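Side-chain contacts in clostripain-related protein (Bacteroides thetaiotaomicron, PDB 6N9J), which probably acts as a secreted C11-family (clostripain-related) cysteine protease that cleaves peptide bonds, held here in complex with an irreversible peptide inhibitor: residues V13-A18 with N32-G37; R25-D30 with V108-G113; H45-V50 with S98-D103; K59-R64 with V70-I75. All coordinates share one frame; numbering follows the deposited sequence.

Contact 1 (V13-A18 with N32-G37); sequences VLVYIA and NEMIEG
Three torsions of Met34 and one of Val15 bring the helix and the strand together. Met34 sets its CG anti to the carbonyl carbon (chi1 -67°), runs straight on to the sulfur, and then bends at chi3 (-146°), which brings the terminal methyl up to Val15 and Ile17. On the other side Val15 carries CG1 anti to the backbone N (chi1 -177°), and its two methyls divide the thioether end between them: CG1 lies 3.6 Å from Met34 CE, while CG2 sits 4.0 Å from Met34 SD. Ile17, two residues on and on the same face of the strand, adds the tip of its longer branch, with CD1 4.1 Å from Met34 CE. Both pairs meet tip to tip. Met34 thus spans much of the gap between backbones whose nearest CA atoms, those of Val15 and Met34, are 9.6 Å apart.

This is the packing of strand 9-18 against helix 24-37 in a beta-alpha-beta unit that strand 46-53 completes. Val50 of that next strand also touches Met34, and Tyr193 of helix 193-200 reaches it as well, so the methionine is wedged among several elements. Strand 9-18 turns its other face, with Leu14 and Tyr16, to helix 86-99.

No hydrogen bond or charge pair links the two segments. All three touching residues are buried, and what joins them is dispersion between methyl groups and a polarisable sulfur, an attraction with little directional demand; the position of the methionine end therefore depends on the shape of its surroundings.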
# COMPACT_ATOMS: atom_id res chain seq x y z
N VAL A 13 -5.51 5.97 14.31
CA VAL A 13 -5.17 5.16 13.15
C VAL A 13 -6.21 4.07 12.98
O VAL A 13 -6.48 3.31 13.92
CB VAL A 13 -3.77 4.51 13.25
CG1 VAL A 13 -3.48 3.65 12.00
CG2 VAL A 13 -2.70 5.58 13.42
N LEU A 14 -6.79 4.00 11.79
CA LEU A 14 -7.71 2.93 11.43
C LEU A 14 -7.00 1.84 10.62
O LEU A 14 -6.40 2.13 9.58
CB LEU A 14 -8.89 3.50 10.63
CG LEU A 14 -9.82 2.46 9.98
CD1 LEU A 14 -10.55 1.65 11.07
CD2 LEU A 14 -10.83 3.14 9.07
N VAL A 15 -7.06 0.60 11.09
CA VAL A 15 -6.62 -0.52 10.26
C VAL A 15 -7.83 -1.14 9.57
O VAL A 15 -8.73 -1.69 10.23
CB VAL A 15 -5.90 -1.61 11.07
CG1 VAL A 15 -5.40 -2.72 10.12
CG2 VAL A 15 -4.76 -1.00 11.84
N TYR A 16 -7.85 -1.05 8.24
CA TYR A 16 -9.03 -1.44 7.47
C TYR A 16 -8.79 -2.77 6.77
O TYR A 16 -8.06 -2.85 5.77
CB TYR A 16 -9.38 -0.36 6.44
CG TYR A 16 -10.73 -0.53 5.79
CD1 TYR A 16 -10.96 -1.52 4.82
CD2 TYR A 16 -11.78 0.31 6.12
CE1 TYR A 16 -12.21 -1.67 4.23
CE2 TYR A 16 -13.03 0.18 5.54
CZ TYR A 16 -13.24 -0.81 4.58
OH TYR A 16 -14.49 -0.93 4.01
N ILE A 17 -9.42 -3.82 7.28
CA ILE A 17 -9.15 -5.17 6.80
C ILE A 17 -10.27 -5.72 5.92
O ILE A 17 -11.26 -6.24 6.44
CB ILE A 17 -8.92 -6.14 7.97
CG1 ILE A 17 -7.73 -5.66 8.80
CG2 ILE A 17 -8.69 -7.58 7.45
CD1 ILE A 17 -7.56 -6.42 10.10
N ALA A 18 -10.11 -5.59 4.61
CA ALA A 18 -10.99 -6.26 3.66
C ALA A 18 -10.45 -7.67 3.42
O ALA A 18 -9.64 -7.89 2.51
CB ALA A 18 -11.10 -5.48 2.37
N ASN A 32 -3.90 -10.29 16.46
CA ASN A 32 -3.13 -10.67 17.63
C ASN A 32 -1.80 -9.91 17.75
O ASN A 32 -1.37 -9.59 18.85
CB ASN A 32 -2.87 -12.18 17.63
CG ASN A 32 -4.13 -12.98 17.87
OD1 ASN A 32 -5.11 -12.47 18.41
ND2 ASN A 32 -4.11 -14.25 17.47
N GLU A 33 -1.15 -9.64 16.62
CA GLU A 33 0.08 -8.86 16.61
C GLU A 33 -0.21 -7.43 17.04
O GLU A 33 0.57 -6.85 17.80
CB GLU A 33 0.73 -8.85 15.22
CG GLU A 33 1.22 -10.20 14.72
CD GLU A 33 1.81 -10.14 13.31
OE1 GLU A 33 1.79 -9.06 12.68
OE2 GLU A 33 2.30 -11.18 12.84
N MET A 34 -1.31 -6.88 16.56
CA MET A 34 -1.70 -5.51 16.88
C MET A 34 -1.89 -5.37 18.38
O MET A 34 -1.49 -4.37 18.97
CB MET A 34 -2.99 -5.09 16.15
CG MET A 34 -2.88 -4.95 14.64
SD MET A 34 -4.43 -4.49 13.82
CE MET A 34 -4.24 -5.38 12.28
N ILE A 35 -2.51 -6.38 18.98
CA ILE A 35 -2.82 -6.37 20.41
C ILE A 35 -1.53 -6.39 21.24
O ILE A 35 -1.43 -5.70 22.25
CB ILE A 35 -3.73 -7.57 20.78
CG1 ILE A 35 -5.11 -7.37 20.16
CG2 ILE A 35 -3.82 -7.74 22.31
CD1 ILE A 35 -6.13 -8.45 20.53
N GLU A 36 -0.54 -7.16 20.79
CA GLU A 36 0.76 -7.14 21.44
C GLU A 36 1.45 -5.77 21.27
O GLU A 36 2.15 -5.31 22.17
CB GLU A 36 1.66 -8.24 20.87
CG GLU A 36 3.01 -8.34 21.54
CD GLU A 36 3.97 -9.25 20.79
OE1 GLU A 36 3.51 -10.00 19.90
OE2 GLU A 36 5.19 -9.21 21.09
N GLY A 37 1.25 -5.13 20.12
CA GLY A 37 1.86 -3.84 19.86
C GLY A 37 1.29 -2.70 20.70
O GLY A 37 1.95 -1.68 20.89

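Contact 2 (R25-D30 with V108-G113); sequences RFASED and VFWSHG
Trp110 reaches helix 24-37 with the edge of its indole, and Asp30 receives its N-H. The Trp110 side chain leaves the strand with CG anti to the backbone N (chi1 -171°), which carries the ring across to the helix. NE1 donates to Asp30 OD2 over 2.6 Å, a nearly straight bond with an angle of 164° at the hydrogen. The acceptor lies in the ring plane, whereas the carboxylate stands almost upright to it, the two planes 80° apart, and OD2 is approached on its anti side. Farther along the indole, Phe26 CB meets Trp110 CZ2 at the ring edge (3.8 Å), and Ala27 CB comes within 4.1 Å of Trp110 CH2. The Phe26 ring itself turns away, with Arg25 CG over the centre of one face. A phenylalanine in place of Trp110 would probably leave the buried Asp30 OD2 without this N-H and open a gap beside Phe26 and Ala27.

The bound peptide packs on Arg25, Phe26, Trp110 and His112 and forms backbone hydrogen bonds with Gly113, so the contact borders the inhibitor site. Strand 105-110 runs between strands 9-18 and 155-159 in the sheet, and Tyr193 of helix 193-200 touches both Asp30 and Trp110.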
# COMPACT_ATOMS: atom_id res chain seq x y z
N ARG A 25 -7.12 -16.10 6.19
CA ARG A 25 -6.33 -16.86 7.16
C ARG A 25 -5.21 -16.05 7.84
O ARG A 25 -4.62 -16.52 8.81
CB ARG A 25 -5.71 -18.09 6.48
CG ARG A 25 -4.44 -17.79 5.71
CD ARG A 25 -3.76 -19.06 5.21
NE ARG A 25 -4.40 -19.59 4.00
CZ ARG A 25 -4.11 -20.76 3.44
NH1 ARG A 25 -3.18 -21.55 3.97
NH2 ARG A 25 -4.75 -21.15 2.35
N PHE A 26 -4.92 -14.85 7.33
CA PHE A 26 -3.86 -14.03 7.94
C PHE A 26 -4.41 -12.97 8.90
O PHE A 26 -3.68 -12.49 9.78
CB PHE A 26 -3.03 -13.33 6.86
CG PHE A 26 -2.33 -14.27 5.92
CD1 PHE A 26 -1.26 -15.04 6.37
CD2 PHE A 26 -2.71 -14.35 4.59
CE1 PHE A 26 -0.60 -15.91 5.50
CE2 PHE A 26 -2.05 -15.21 3.72
CZ PHE A 26 -1.00 -15.99 4.18
N ALA A 27 -5.67 -12.61 8.74
CA ALA A 27 -6.25 -11.45 9.43
C ALA A 27 -6.16 -11.53 10.96
O ALA A 27 -5.59 -10.64 11.59
CB ALA A 27 -7.70 -11.26 9.00
N SER A 28 -6.71 -12.59 11.55
CA SER A 28 -6.74 -12.72 13.02
C SER A 28 -5.35 -12.68 13.65
O SER A 28 -5.16 -12.11 14.73
CB SER A 28 -7.44 -14.02 13.42
OG SER A 28 -8.84 -13.91 13.24
N GLU A 29 -4.38 -13.27 12.96
CA GLU A 29 -2.98 -13.28 13.38
C GLU A 29 -2.42 -11.85 13.46
O GLU A 29 -1.76 -11.50 14.44
CB GLU A 29 -2.14 -14.13 12.42
N ASP A 30 -2.68 -11.05 12.43
CA ASP A 30 -2.27 -9.64 12.44
C ASP A 30 -2.98 -8.90 13.58
O ASP A 30 -2.40 -8.02 14.23
CB ASP A 30 -2.57 -8.97 11.09
CG ASP A 30 -1.53 -9.32 10.01
OD1 ASP A 30 -0.38 -9.69 10.33
OD2 ASP A 30 -1.88 -9.20 8.82
N VAL A 108 -4.48 2.17 7.46
CA VAL A 108 -3.83 1.02 6.83
C VAL A 108 -4.85 0.27 5.99
O VAL A 108 -5.90 -0.15 6.51
CB VAL A 108 -3.22 0.06 7.87
CG1 VAL A 108 -2.44 -1.05 7.18
CG2 VAL A 108 -2.33 0.82 8.85
N PHE A 109 -4.58 0.13 4.69
CA PHE A 109 -5.47 -0.65 3.83
C PHE A 109 -4.91 -2.05 3.65
O PHE A 109 -3.91 -2.22 2.98
CB PHE A 109 -5.66 0.02 2.47
CG PHE A 109 -6.46 1.28 2.54
CD1 PHE A 109 -7.82 1.23 2.82
CD2 PHE A 109 -5.87 2.51 2.34
CE1 PHE A 109 -8.56 2.39 2.90
CE2 PHE A 109 -6.60 3.67 2.42
CZ PHE A 109 -7.95 3.62 2.70
N TRP A 110 -5.58 -3.02 4.28
CA TRP A 110 -5.15 -4.41 4.33
C TRP A 110 -6.01 -5.28 3.41
O TRP A 110 -7.19 -5.51 3.70
CB TRP A 110 -5.25 -4.89 5.78
CG TRP A 110 -4.69 -6.23 6.20
CD1 TRP A 110 -3.66 -6.44 7.08
CD2 TRP A 110 -5.18 -7.54 5.86
NE1 TRP A 110 -3.45 -7.78 7.27
CE2 TRP A 110 -4.38 -8.48 6.54
CE3 TRP A 110 -6.21 -8.00 5.02
CZ2 TRP A 110 -4.57 -9.85 6.42
CZ3 TRP A 110 -6.39 -9.37 4.90
CH2 TRP A 110 -5.58 -10.28 5.59
N SER A 111 -5.44 -5.76 2.31
CA SER A 111 -6.15 -6.62 1.37
C SER A 111 -5.27 -7.03 0.21
O SER A 111 -4.04 -6.87 0.25
CB SER A 111 -7.39 -5.91 0.80
OG SER A 111 -8.31 -6.84 0.27
N HIS A 112 -5.91 -7.58 -0.82
CA HIS A 112 -5.32 -7.72 -2.14
C HIS A 112 -5.15 -6.34 -2.78
O HIS A 112 -5.86 -5.39 -2.44
CB HIS A 112 -6.18 -8.61 -3.04
CG HIS A 112 -6.08 -10.07 -2.72
ND1 HIS A 112 -4.96 -10.82 -3.02
CD2 HIS A 112 -6.95 -10.92 -2.12
CE1 HIS A 112 -5.15 -12.07 -2.63
NE2 HIS A 112 -6.36 -12.15 -2.08
N GLY A 113 -4.22 -6.24 -3.72
CA GLY A 113 -3.97 -5.01 -4.45
C GLY A 113 -3.39 -5.31 -5.82
O GLY A 113 -2.77 -6.36 -6.02

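Contact 3 (H45-V50 with S98-D103); sequences HNNLLV and SHYPAD
Tyr100 lies across Asn47 and Leu49, two side chains from the same face of strand 46-53, and meets one with CD1 and the other with CD2, both obliquely. With CG anti to its carbonyl carbon (chi1 -65°), Tyr100 directs the ring at the strand. Its CD1 is 3.7 Å from Asn47 OD1, the amide plane tilted 47° from that of the ring, and its CD2 is 4.0 Å from Leu49 CD2. Asn47 ND2 also comes within 4.1 Å of Tyr100 CB. This is the close part of the contact. The Asn47 amide, though buried, is satisfied from elsewhere: ND2 bonds to Thr12 OG1 and OD1 accepts from Arg62 NH2, and these bonds fix which way the amide faces against the tyrosine.

Away from that centre the contact thins. Pro101 brings its carbonyl O no nearer than 4.3 Å to Asn47 ND2, and its CB points away from the strand. On the solvent side, the exposed His99 turns the end of its side chain outward.

Tyr100 is the first residue to leave helical geometry after helix 86-99, a few residues before the chain enters strand 105-110. Thr12 of strand 9-18 binds Tyr100 O on one side of strand 46-53, while Arg62 of strand 59-65 touches the tyrosine on the other.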
# COMPACT_ATOMS: atom_id res chain seq x y z
N HIS A 45 -3.99 8.82 24.59
CA HIS A 45 -3.93 9.84 23.55
C HIS A 45 -3.99 9.24 22.15
O HIS A 45 -4.13 9.95 21.16
CB HIS A 45 -2.64 10.66 23.68
CG HIS A 45 -2.36 11.12 25.08
ND1 HIS A 45 -3.07 12.13 25.70
CD2 HIS A 45 -1.42 10.72 25.98
CE1 HIS A 45 -2.60 12.32 26.91
NE2 HIS A 45 -1.60 11.48 27.11
N ASN A 46 -3.89 7.92 22.07
CA ASN A 46 -3.76 7.23 20.79
C ASN A 46 -4.87 6.21 20.58
O ASN A 46 -5.10 5.36 21.44
CB ASN A 46 -2.40 6.55 20.69
CG ASN A 46 -1.24 7.53 20.85
OD1 ASN A 46 -1.14 8.51 20.11
ND2 ASN A 46 -0.36 7.27 21.82
N ASN A 47 -5.57 6.31 19.45
CA ASN A 47 -6.66 5.40 19.15
C ASN A 47 -6.35 4.46 17.98
O ASN A 47 -6.27 4.88 16.83
CB ASN A 47 -7.94 6.18 18.85
CG ASN A 47 -8.19 7.30 19.84
OD1 ASN A 47 -8.52 7.06 21.01
ND2 ASN A 47 -8.06 8.53 19.38
N LEU A 48 -6.18 3.17 18.28
CA LEU A 48 -6.04 2.16 17.25
C LEU A 48 -7.38 1.48 16.98
O LEU A 48 -7.87 0.72 17.81
CB LEU A 48 -4.99 1.12 17.65
CG LEU A 48 -4.71 0.03 16.61
CD1 LEU A 48 -4.20 0.63 15.29
CD2 LEU A 48 -3.71 -0.97 17.19
N LEU A 49 -7.98 1.79 15.83
CA LEU A 49 -9.26 1.23 15.43
C LEU A 49 -9.04 0.15 14.37
O LEU A 49 -8.13 0.24 13.56
CB LEU A 49 -10.19 2.33 14.89
CG LEU A 49 -10.96 3.18 15.92
CD1 LEU A 49 -10.13 3.66 17.10
CD2 LEU A 49 -11.61 4.39 15.26
N VAL A 50 -9.85 -0.90 14.40
CA VAL A 50 -9.72 -1.97 13.42
C VAL A 50 -11.10 -2.33 12.88
O VAL A 50 -12.00 -2.71 13.65
CB VAL A 50 -9.06 -3.24 14.02
CG1 VAL A 50 -8.82 -4.29 12.94
CG2 VAL A 50 -7.76 -2.91 14.73
N SER A 98 -15.55 9.90 13.56
CA SER A 98 -16.50 10.67 14.34
C SER A 98 -16.46 10.29 15.81
O SER A 98 -16.51 11.15 16.68
CB SER A 98 -17.93 10.48 13.82
OG SER A 98 -18.09 11.18 12.60
N HIS A 99 -16.36 8.99 16.09
CA HIS A 99 -16.28 8.54 17.47
C HIS A 99 -14.93 8.89 18.07
O HIS A 99 -14.80 9.05 19.28
CB HIS A 99 -16.52 7.03 17.57
CG HIS A 99 -17.97 6.64 17.56
ND1 HIS A 99 -18.77 6.79 16.45
CD2 HIS A 99 -18.76 6.13 18.53
CE1 HIS A 99 -19.99 6.38 16.73
NE2 HIS A 99 -20.01 5.97 17.99
N TYR A 100 -13.90 8.99 17.23
CA TYR A 100 -12.56 9.23 17.75
C TYR A 100 -11.81 10.28 16.94
O TYR A 100 -10.87 9.97 16.21
CB TYR A 100 -11.79 7.90 17.81
CG TYR A 100 -12.44 6.96 18.80
CD1 TYR A 100 -12.15 7.06 20.16
CD2 TYR A 100 -13.38 6.03 18.40
CE1 TYR A 100 -12.77 6.23 21.07
CE2 TYR A 100 -14.00 5.20 19.30
CZ TYR A 100 -13.69 5.30 20.63
OH TYR A 100 -14.31 4.46 21.53
N PRO A 101 -12.22 11.55 17.09
CA PRO A 101 -11.47 12.65 16.48
C PRO A 101 -10.08 12.74 17.11
O PRO A 101 -9.88 12.29 18.25
CB PRO A 101 -12.30 13.90 16.83
CG PRO A 101 -13.58 13.39 17.42
CD PRO A 101 -13.30 12.03 17.96
N ALA A 102 -9.13 13.32 16.38
CA ALA A 102 -7.78 13.47 16.90
C ALA A 102 -7.07 14.62 16.21
O ALA A 102 -7.60 15.23 15.28
CB ALA A 102 -7.00 12.17 16.73
N ASP A 103 -5.86 14.92 16.66
CA ASP A 103 -5.08 15.97 16.02
C ASP A 103 -4.45 15.50 14.70
O ASP A 103 -4.19 16.31 13.81
CB ASP A 103 -4.01 16.48 16.98
CG ASP A 103 -4.60 17.11 18.21
OD1 ASP A 103 -5.59 17.87 18.07
OD2 ASP A 103 -4.10 16.83 19.32

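Contact 4 (K59-R64 with V70-I75); sequences KLIRLR and VVQDVI
The Arg64 guanidinium receives the Asp73 carboxylate at its own edge, the two planes 28° apart, while Val71 CG1 approaches it obliquely, 3.9 Å from Arg64 NH1. They sit on a beta hairpin of strands 59-65 and 70-74, on the same face of the sheet. The grip is side-on: Arg64 NH1 lies 2.9 Å from Asp73 OD1, in the guanidinium plane and on the syn lone pair of OD1, whereas NE reaches Asp73 OD2 (2.9 Å) from above the carboxylate plane. Bends at chi2 (-129°) and chi3 (-33°) fold the Arg64 chain back to its partner. Cut back to an alanine, this position would probably leave the Asp73 carboxylate without its two-nitrogen partner and Val71 CG1 without the NH1 beside it.

Arg62 with Asp73 and Arg64 with Val71 are antiparallel hydrogen-bonded pairs, each joined by two backbone bonds. Ile61 with Val74 and Leu63 with Gln72 are non-hydrogen-bonded pairs on the other face, where Leu63 CD2 runs alongside Gln72 CG (3.7 Å). Ile35 of helix 24-37 covers Leu63, Val70 and Gln72 there. Lys59 NZ adds a weak bond to Gln72 OE1.

Past the last pair Ile75 turns the corner: its N bonds to Leu60 O, and its CG2 lies 3.9 Å from Leu60 CD2.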
# COMPACT_ATOMS: atom_id res chain seq x y z
N LYS A 59 -16.91 -6.19 11.99
CA LYS A 59 -16.96 -5.39 13.20
C LYS A 59 -15.96 -4.25 13.10
O LYS A 59 -14.94 -4.36 12.41
CB LYS A 59 -16.68 -6.25 14.44
CG LYS A 59 -15.32 -6.95 14.40
CD LYS A 59 -15.11 -7.89 15.59
CE LYS A 59 -13.74 -8.57 15.49
NZ LYS A 59 -13.40 -9.43 16.67
N LEU A 60 -16.28 -3.15 13.77
CA LEU A 60 -15.35 -2.04 13.92
C LEU A 60 -15.03 -1.94 15.40
O LEU A 60 -15.93 -1.70 16.20
CB LEU A 60 -15.97 -0.73 13.40
CG LEU A 60 -15.19 0.56 13.65
CD1 LEU A 60 -13.93 0.59 12.82
CD2 LEU A 60 -16.05 1.80 13.37
N ILE A 61 -13.78 -2.18 15.77
CA ILE A 61 -13.40 -2.10 17.18
C ILE A 61 -12.33 -1.07 17.46
O ILE A 61 -11.69 -0.52 16.56
CB ILE A 61 -12.87 -3.44 17.74
CG1 ILE A 61 -11.63 -3.88 16.96
CG2 ILE A 61 -13.96 -4.50 17.72
CD1 ILE A 61 -11.02 -5.16 17.46
N ARG A 62 -12.13 -0.83 18.75
CA ARG A 62 -11.03 -0.04 19.25
C ARG A 62 -10.31 -0.86 20.31
O ARG A 62 -10.95 -1.47 21.18
CB ARG A 62 -11.52 1.28 19.83
CG ARG A 62 -10.43 2.09 20.52
CD ARG A 62 -10.97 3.36 21.17
NE ARG A 62 -9.90 4.18 21.71
CZ ARG A 62 -9.42 4.07 22.94
NH1 ARG A 62 -9.94 3.17 23.77
NH2 ARG A 62 -8.43 4.85 23.34
N LEU A 63 -8.98 -0.87 20.24
CA LEU A 63 -8.17 -1.59 21.22
C LEU A 63 -7.86 -0.69 22.41
O LEU A 63 -7.34 0.40 22.25
CB LEU A 63 -6.88 -2.11 20.57
CG LEU A 63 -7.10 -3.04 19.37
CD1 LEU A 63 -5.78 -3.55 18.81
CD2 LEU A 63 -7.99 -4.19 19.78
N ARG A 64 -8.19 -1.16 23.60
CA ARG A 64 -8.04 -0.35 24.80
C ARG A 64 -7.30 -1.16 25.86
O ARG A 64 -7.42 -2.38 25.91
CB ARG A 64 -9.41 0.10 25.30
CG ARG A 64 -9.38 1.26 26.27
CD ARG A 64 -10.19 0.95 27.51
NE ARG A 64 -11.35 0.10 27.24
CZ ARG A 64 -11.98 -0.62 28.16
NH1 ARG A 64 -13.02 -1.37 27.83
NH2 ARG A 64 -11.56 -0.61 29.43
N VAL A 70 -5.10 -5.95 26.79
CA VAL A 70 -5.80 -5.14 25.79
C VAL A 70 -7.21 -5.69 25.56
O VAL A 70 -7.40 -6.90 25.42
CB VAL A 70 -5.02 -5.10 24.46
CG1 VAL A 70 -5.79 -4.29 23.43
CG2 VAL A 70 -3.63 -4.50 24.66
N VAL A 71 -8.19 -4.80 25.55
CA VAL A 71 -9.59 -5.17 25.38
C VAL A 71 -10.14 -4.62 24.07
O VAL A 71 -9.87 -3.47 23.72
CB VAL A 71 -10.43 -4.65 26.56
CG1 VAL A 71 -11.92 -4.83 26.29
CG2 VAL A 71 -10.01 -5.35 27.85
N GLN A 72 -10.89 -5.44 23.35
CA GLN A 72 -11.50 -5.02 22.08
C GLN A 72 -12.89 -4.39 22.26
O GLN A 72 -13.90 -5.09 22.21
CB GLN A 72 -11.61 -6.21 21.13
CG GLN A 72 -10.28 -6.91 20.86
CD GLN A 72 -10.43 -8.15 20.01
OE1 GLN A 72 -11.34 -8.26 19.19
NE2 GLN A 72 -9.54 -9.12 20.22
N ASP A 73 -12.94 -3.08 22.47
CA ASP A 73 -14.22 -2.39 22.55
C ASP A 73 -14.86 -2.32 21.16
O ASP A 73 -14.23 -1.87 20.20
CB ASP A 73 -14.06 -0.98 23.13
CG ASP A 73 -13.89 -0.98 24.66
OD1 ASP A 73 -14.26 -1.98 25.32
OD2 ASP A 73 -13.40 0.04 25.20
N VAL A 74 -16.10 -2.77 21.07
CA VAL A 74 -16.83 -2.76 19.82
C VAL A 74 -17.57 -1.43 19.62
O VAL A 74 -18.43 -1.04 20.42
CB VAL A 74 -17.84 -3.93 19.77
CG1 VAL A 74 -18.66 -3.88 18.47
CG2 VAL A 74 -17.12 -5.25 19.94
N ILE A 75 -17.20 -0.73 18.55
CA ILE A 75 -17.84 0.52 18.17
C ILE A 75 -19.10 0.24 17.38
O ILE A 75 -20.17 0.76 17.66
CB ILE A 75 -16.89 1.39 17.34
CG1 ILE A 75 -15.62 1.67 18.15
CG2 ILE A 75 -17.58 2.68 16.88
CD1 ILE A 75 -14.48 2.23 17.34

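All four contacts draw on one mixed sheet. Contacts 1 and 2 share helix 24-37 and lie with centres about 9 Å apart; Ile17 CG2 packs on Trp110 CE3 at 3.5 Å. Contact 3 joins contact 1 through the parallel pairing of strands 9-18 and 46-53, where Val15 N lies 2.7 Å from Leu49 O. It meets contact 4 through the ring of Tyr100, whose CZ is 3.4 Å from Arg62 CD. Contacts 2 and 4 do not touch, their nearest atoms being about 7 Å apart. The bound peptide inhibitor lies against contact 2, whereas contact 4 is a hairpin with its centre about 17 Å from that of contact 2.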